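Local structure of hypothetical protein AGR_pAT_315 (Agrobacterium tumefaciens str. C58, 1VQY) at residues Leu33-Gly38 with Phe91-Leu95; Ile41-Leu46 with Leu82-Trp88. The protein is of unknown function but belongs to the NIPSNAP family, whose members adopt the dimeric alpha-beta barrel (ferredoxin-like) fold. All coordinates share one frame; numbering follows the deposited sequence.

Contact 1: residues Leu33-Gly38 with Phe91-Leu95; sequences LVREEG and FIPRL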
loop_
_atom_site.group_PDB
_atom_site.type_symbol
_atom_site.label_atom_id
_atom_site.label_comp_id
_atom_site.label_asym_id
_atom_site.label_seq_id
_atom_site.Cartn_x
_atom_site.Cartn_y
_atom_site.Cartn_z
ATOM N N LEU B 33 5.657 -24.387 -15.555
ATOM C CA LEU B 33 4.746 -24.119 -16.662
ATOM C C LEU B 33 5.328 -23.142 -17.680
ATOM O O LEU B 33 5.240 -23.373 -18.886
ATOM C CB LEU B 33 3.415 -23.571 -16.140
ATOM C CG LEU B 33 2.506 -24.661 -15.592
ATOM C CD1 LEU B 33 1.414 -24.026 -14.761
ATOM C CD2 LEU B 33 1.932 -25.500 -16.724
ATOM N N VAL B 34 5.933 -22.065 -17.202
ATOM C CA VAL B 34 6.456 -21.066 -18.109
ATOM C C VAL B 34 7.692 -21.633 -18.826
ATOM O O VAL B 34 7.758 -21.606 -20.061
ATOM C CB VAL B 34 6.732 -19.717 -17.392
ATOM C CG1 VAL B 34 7.354 -18.684 -18.356
ATOM C CG2 VAL B 34 5.432 -19.169 -16.801
ATOM N N ARG B 35 8.633 -22.183 -18.062
ATOM C CA ARG B 35 9.840 -22.827 -18.626
ATOM C C ARG B 35 9.515 -23.812 -19.753
ATOM O O ARG B 35 10.036 -23.699 -20.871
ATOM C CB ARG B 35 10.607 -23.561 -17.514
ATOM C CG ARG B 35 11.906 -24.255 -17.975
ATOM C CD ARG B 35 12.734 -24.828 -16.823
ATOM N NE ARG B 35 12.993 -23.806 -15.810
ATOM C CZ ARG B 35 12.416 -23.736 -14.607
ATOM N NH1 ARG B 35 11.536 -24.643 -14.188
ATOM N NH2 ARG B 35 12.727 -22.743 -13.802
ATOM N N GLU B 36 8.627 -24.758 -19.441
ATOM C CA GLU B 36 8.357 -25.909 -20.294
ATOM C C GLU B 36 7.341 -25.682 -21.418
ATOM O O GLU B 36 7.379 -26.392 -22.421
ATOM C CB GLU B 36 7.900 -27.069 -19.427
ATOM C CG GLU B 36 8.951 -27.525 -18.405
ATOM C CD GLU B 36 8.595 -28.858 -17.746
ATOM O OE1 GLU B 36 7.473 -29.366 -17.952
ATOM O OE2 GLU B 36 9.441 -29.404 -17.013
ATOM N N GLU B 37 6.449 -24.702 -21.267
ATOM C CA GLU B 37 5.405 -24.444 -22.268
ATOM C C GLU B 37 5.239 -22.975 -22.658
ATOM O O GLU B 37 5.307 -22.639 -23.836
ATOM C CB GLU B 37 4.064 -24.973 -21.766
ATOM C CG GLU B 37 4.040 -26.471 -21.659
ATOM C CD GLU B 37 2.778 -27.008 -21.016
ATOM O OE1 GLU B 37 1.672 -26.734 -21.550
ATOM O OE2 GLU B 37 2.908 -27.720 -19.991
ATOM N N GLY B 38 5.033 -22.106 -21.674
ATOM C CA GLY B 38 4.491 -20.780 -21.928
ATOM C C GLY B 38 5.372 -19.814 -22.685
ATOM O O GLY B 38 4.910 -19.137 -23.596
ATOM N N PHE B 91 -3.170 -22.834 -22.397
ATOM C CA PHE B 91 -2.076 -22.680 -21.419
ATOM C C PHE B 91 -2.349 -21.673 -20.292
ATOM O O PHE B 91 -1.994 -21.911 -19.116
ATOM C CB PHE B 91 -0.760 -22.281 -22.118
ATOM C CG PHE B 91 0.325 -21.901 -21.158
ATOM C CD1 PHE B 91 1.103 -22.872 -20.560
ATOM C CD2 PHE B 91 0.535 -20.562 -20.806
ATOM C CE1 PHE B 91 2.092 -22.519 -19.636
ATOM C CE2 PHE B 91 1.528 -20.201 -19.891
ATOM C CZ PHE B 91 2.305 -21.182 -19.304
ATOM N N ILE B 92 -2.939 -20.541 -20.655
ATOM C CA ILE B 92 -3.076 -19.413 -19.727
ATOM C C ILE B 92 -4.014 -19.633 -18.503
ATOM O O ILE B 92 -3.747 -19.095 -17.422
ATOM C CB ILE B 92 -3.404 -18.095 -20.505
ATOM C CG1 ILE B 92 -3.347 -16.866 -19.581
ATOM C CG2 ILE B 92 -4.743 -18.174 -21.177
ATOM C CD1 ILE B 92 -1.991 -16.667 -18.878
ATOM N N PRO B 93 -5.081 -20.442 -18.651
ATOM C CA PRO B 93 -5.895 -20.702 -17.474
ATOM C C PRO B 93 -5.146 -21.495 -16.401
ATOM O O PRO B 93 -5.442 -21.343 -15.222
ATOM C CB PRO B 93 -7.068 -21.542 -18.013
ATOM C CG PRO B 93 -7.022 -21.409 -19.495
ATOM C CD PRO B 93 -5.591 -21.177 -19.823
ATOM N N ARG B 94 -4.202 -22.335 -16.796
ATOM C CA ARG B 94 -3.457 -23.125 -15.823
ATOM C C ARG B 94 -2.431 -22.281 -15.107
ATOM O O ARG B 94 -2.043 -22.590 -13.982
ATOM C CB ARG B 94 -2.730 -24.286 -16.501
ATOM C CG ARG B 94 -3.632 -25.333 -17.094
ATOM C CD ARG B 94 -2.790 -26.435 -17.691
ATOM N NE ARG B 94 -2.488 -26.172 -19.090
ATOM C CZ ARG B 94 -1.355 -26.515 -19.711
ATOM N NH1 ARG B 94 -0.360 -27.127 -19.056
ATOM N NH2 ARG B 94 -1.216 -26.241 -21.012
ATOM N N LEU B 95 -1.953 -21.243 -15.780
ATOM C CA LEU B 95 -1.011 -20.329 -15.171
ATOM C C LEU B 95 -1.731 -19.304 -14.279
ATOM O O LEU B 95 -1.321 -19.049 -13.156
ATOM C CB LEU B 95 -0.229 -19.598 -16.248
ATOM C CG LEU B 95 0.982 -18.855 -15.699
ATOM C CD1 LEU B 95 2.071 -19.842 -15.262
ATOM C CD2 LEU B 95 1.500 -17.874 -16.733
#
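The ring of Phe-91 enters helix 27-46 as a knob, seated in a hole formed by Leu-33, Val-34, Glu-37 and Gly-38, while Arg-94, one turn further along helix 86-96, meets the solvent-facing side of the same surface. The two short helical segments run antiparallel, at 175°, with their axes 11.3 Å apart at closest approach. Packing is close at Gly-38, whose CA lies over one face of the Phe-91 ring, 3.7 Å from its centroid, in a CH-pi contact; with no side chain at this position, the ring can rest directly against the backbone. With CG anti to the backbone N (chi1 171°), Phe-91 reaches across so that CE1 comes within 3.9 Å of Leu-33 CB. The backbone beneath is a wider pi-type turn, in which Leu-33 O accepts from the N atoms of both Glu-37 and Gly-38. Leu-95 extends the apolar patch, its CD1 3.8 Å from Val-34 CG2.

Toward solvent the chemistry becomes ionic. Glu-37 and the exposed Arg-94 form a salt bridge in which the guanidinium comes end-on, NH1 and NH2 converging on one carboxylate oxygen, with OE1 3.0 Å from NH2 and 3.2 Å from NH1. Both donors approach OE1 on its syn side, yet the two planar groups are turned 33° apart, and the further bond from NH1 to OE2 is weak. The Arg-94 chain, bent at chi3, also passes Leu-33, whose CD2 touches NH1. Val-34 also packs on Phe-112 of a second subunit, and the Phe-91 ring meets Trp-88. In the ferredoxin-like fold the contact thus sets the first helix, 27-46, against helix 86-96, the last before strand 99-109.

Contact 2: residues Ile41-Leu46 with Leu82-Trp88; sequences IQAPIL and LAEDQRW
The C-terminal end of helix 27-46 lies against the junction of helices 72-84 and 86-96, with CA atoms 6.7 Å apart at Ile-41 and Trp-88 and 6.4 Å apart at Ile-45 and Leu-82. In this ferredoxin-like alpha-beta fold the contact joins the first helix of the chain to the bend between the two later ones. Leu-82 is the knob, set in a hole of Ile-41, Gln-42, Ile-45 and Leu-46. A chi1 of 178° turns the Leu-82 side chain away from its own N, and the methyls divide the work: CD1 meets Ile-45 CD1 at 4.0 Å, and CD2 touches both methyls of Leu-46.

Ile-41 fills the neighbouring position with its two branches. CG2 packs near Trp-88 CE3, whereas the CG1 arm runs antiparallel alongside the Arg-87 side chain, bringing CD1 to 3.8 Å from Arg-87 CB and laying CG1 over the centre of one guanidinium face. Trp-88 also receives the extended side chain of Gln-42. Gln-42 NE2 comes 3.3 Å from Trp-88 CH2, with the amide and indole planes 40° apart, and Leu-82 CD1 covers a rim of one indole face. Beyond, Gln-42 and Leu-46 touch Trp-67 of strand 62-69, so this part of the interface continues to the sheet.

At the bend, Asp-85 is the N-cap of helix 86-96: its OD1 uses the anti lone pair to accept from Trp-88 N at 2.9 Å, in a nearly straight bond of 163°. Its OD2 makes a weak salt bridge to Arg-87 in the guanidinium plane. A water finally spans the two segments, donating to Ile-41 O at 2.7 Å and accepting from Arg-87 NH2 at 2.9 Å.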
loop_
_atom_site.group_PDB
_atom_site.type_symbol
_atom_site.label_atom_id
_atom_site.label_comp_id
_atom_site.label_asym_id
_atom_site.label_seq_id
_atom_site.Cartn_x
_atom_site.Cartn_y
_atom_site.Cartn_z
ATOM N N ILE B 41 5.585 -20.262 -26.448
ATOM C CA ILE B 41 4.428 -19.696 -27.150
ATOM C C ILE B 41 4.476 -18.181 -27.143
ATOM O O ILE B 41 4.402 -17.536 -28.175
ATOM C CB ILE B 41 3.113 -20.103 -26.465
ATOM C CG1 ILE B 41 2.980 -21.624 -26.431
ATOM C CG2 ILE B 41 1.908 -19.466 -27.186
ATOM C CD1 ILE B 41 1.960 -22.139 -25.448
ATOM N N GLN B 42 4.598 -17.639 -25.937
ATOM C CA GLN B 42 4.534 -16.212 -25.645
ATOM C C GLN B 42 5.579 -15.365 -26.402
ATOM O O GLN B 42 5.224 -14.378 -27.054
ATOM C CB GLN B 42 4.701 -16.039 -24.113
ATOM C CG GLN B 42 4.209 -14.730 -23.534
ATOM C CD GLN B 42 4.164 -14.730 -22.001
ATOM O OE1 GLN B 42 4.984 -15.368 -21.337
ATOM N NE2 GLN B 42 3.195 -14.007 -21.436
ATOM N N ALA B 43 6.856 -15.746 -26.328
ATOM C CA ALA B 43 7.951 -14.845 -26.760
ATOM C C ALA B 43 7.984 -14.547 -28.263
ATOM O O ALA B 43 8.092 -13.383 -28.650
ATOM C CB ALA B 43 9.324 -15.349 -26.275
ATOM N N PRO B 44 7.888 -15.586 -29.112
ATOM C CA PRO B 44 7.856 -15.364 -30.549
ATOM C C PRO B 44 6.783 -14.376 -31.009
ATOM O O PRO B 44 6.992 -13.660 -32.009
ATOM C CB PRO B 44 7.555 -16.761 -31.102
ATOM C CG PRO B 44 8.103 -17.683 -30.086
ATOM C CD PRO B 44 7.823 -17.026 -28.788
ATOM N N ILE B 45 5.656 -14.363 -30.286
ATOM C CA ILE B 45 4.478 -13.571 -30.632
ATOM C C ILE B 45 4.632 -12.147 -30.139
ATOM O O ILE B 45 4.485 -11.201 -30.895
ATOM C CB ILE B 45 3.186 -14.192 -30.028
ATOM C CG1 ILE B 45 2.899 -15.538 -30.691
ATOM C CG2 ILE B 45 1.995 -13.277 -30.239
ATOM C CD1 ILE B 45 1.635 -16.237 -30.193
ATOM N N LEU B 46 4.930 -11.998 -28.857
ATOM C CA LEU B 46 5.135 -10.669 -28.281
ATOM C C LEU B 46 6.459 -10.051 -28.778
ATOM O O LEU B 46 6.587 -8.843 -28.882
ATOM C CB LEU B 46 5.055 -10.736 -26.754
ATOM C CG LEU B 46 3.776 -11.391 -26.210
ATOM C CD1 LEU B 46 3.785 -11.320 -24.679
ATOM C CD2 LEU B 46 2.509 -10.790 -26.771
ATOM N N LEU B 82 -1.738 -12.972 -29.182
ATOM C CA LEU B 82 -1.449 -13.969 -28.156
ATOM C C LEU B 82 -2.754 -14.514 -27.559
ATOM O O LEU B 82 -2.913 -15.717 -27.405
ATOM C CB LEU B 82 -0.548 -13.383 -27.071
ATOM C CG LEU B 82 -0.224 -14.333 -25.929
ATOM C CD1 LEU B 82 0.563 -15.552 -26.424
ATOM C CD2 LEU B 82 0.518 -13.594 -24.819
ATOM N N ALA B 83 -3.678 -13.624 -27.230
ATOM C CA ALA B 83 -4.962 -14.021 -26.686
ATOM C C ALA B 83 -5.688 -14.944 -27.662
ATOM O O ALA B 83 -6.420 -15.863 -27.267
ATOM C CB ALA B 83 -5.818 -12.776 -26.396
ATOM N N GLU B 84 -5.464 -14.674 -28.940
ATOM C CA GLU B 84 -6.094 -15.385 -30.045
ATOM C C GLU B 84 -5.411 -16.738 -30.374
ATOM O O GLU B 84 -5.970 -17.555 -31.086
ATOM C CB GLU B 84 -6.083 -14.419 -31.242
ATOM C CG GLU B 84 -6.577 -14.909 -32.592
ATOM C CD GLU B 84 -6.121 -13.975 -33.722
ATOM O OE1 GLU B 84 -6.114 -12.730 -33.528
ATOM O OE2 GLU B 84 -5.749 -14.495 -34.794
ATOM N N ASP B 85 -4.219 -16.982 -29.830
ATOM C CA ASP B 85 -3.472 -18.222 -30.110
ATOM C C ASP B 85 -4.010 -19.401 -29.322
ATOM O O ASP B 85 -4.176 -19.325 -28.111
ATOM C CB ASP B 85 -1.985 -18.066 -29.813
ATOM C CG ASP B 85 -1.202 -19.354 -30.053
ATOM O OD1 ASP B 85 -1.268 -20.277 -29.222
ATOM O OD2 ASP B 85 -0.503 -19.440 -31.071
ATOM N N GLN B 86 -4.228 -20.502 -30.036
ATOM C CA GLN B 86 -4.912 -21.675 -29.514
ATOM C C GLN B 86 -4.148 -22.377 -28.411
ATOM O O GLN B 86 -4.740 -22.757 -27.411
ATOM C CB GLN B 86 -5.155 -22.648 -30.636
ATOM C CG GLN B 86 -6.111 -23.744 -30.284
ATOM C CD GLN B 86 -6.982 -24.097 -31.457
ATOM O OE1 GLN B 86 -6.547 -24.790 -32.378
ATOM N NE2 GLN B 86 -8.212 -23.595 -31.447
ATOM N N ARG B 87 -2.839 -22.542 -28.594
ATOM C CA ARG B 87 -1.979 -23.101 -27.552
ATOM C C ARG B 87 -2.007 -22.231 -26.291
ATOM O O ARG B 87 -2.084 -22.749 -25.182
ATOM C CB ARG B 87 -0.533 -23.238 -28.054
ATOM C CG ARG B 87 -0.317 -24.207 -29.246
ATOM C CD ARG B 87 1.097 -24.059 -29.828
ATOM N NE ARG B 87 1.342 -22.689 -30.288
ATOM C CZ ARG B 87 2.548 -22.145 -30.518
ATOM N NH1 ARG B 87 3.671 -22.853 -30.336
ATOM N NH2 ARG B 87 2.636 -20.876 -30.935
ATOM N N TRP B 88 -1.957 -20.910 -26.468
ATOM C CA TRP B 88 -2.054 -19.989 -25.340
ATOM C C TRP B 88 -3.385 -20.143 -24.601
ATOM O O TRP B 88 -3.420 -20.146 -23.375
ATOM C CB TRP B 88 -1.855 -18.527 -25.787
ATOM C CG TRP B 88 -1.711 -17.560 -24.656
ATOM C CD1 TRP B 88 -2.623 -16.638 -24.261
ATOM C CD2 TRP B 88 -0.592 -17.426 -23.761
ATOM N NE1 TRP B 88 -2.144 -15.923 -23.174
ATOM C CE2 TRP B 88 -0.903 -16.386 -22.850
ATOM C CE3 TRP B 88 0.644 -18.073 -23.647
ATOM C CZ2 TRP B 88 -0.036 -15.991 -21.839
ATOM C CZ3 TRP B 88 1.516 -17.667 -22.638
ATOM C CH2 TRP B 88 1.168 -16.646 -21.746
HETATM O O HOH W 1 4.594 -18.805 -30.498
#

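How the contacts relate
Both contacts pair helix 27-46 with helix 86-96, though in sequence the stretch between the segments of contact 2 falls within that spanned by contact 1. Contact 2 is the more buried and adds the end of helix 72-84; contact 1 is partly buried, and its helix 27-46 segment also borders a second subunit. Each has a hydrophobic knob, but their polar chemistry differs: a direct salt bridge crosses contact 1 at its solvent edge, whereas in contact 2 the charged pair stays within 82-88 and a water makes the polar crossing. Their centres lie about 11 Å apart, and they touch where Gly-38 O packs against the indole of Trp-88.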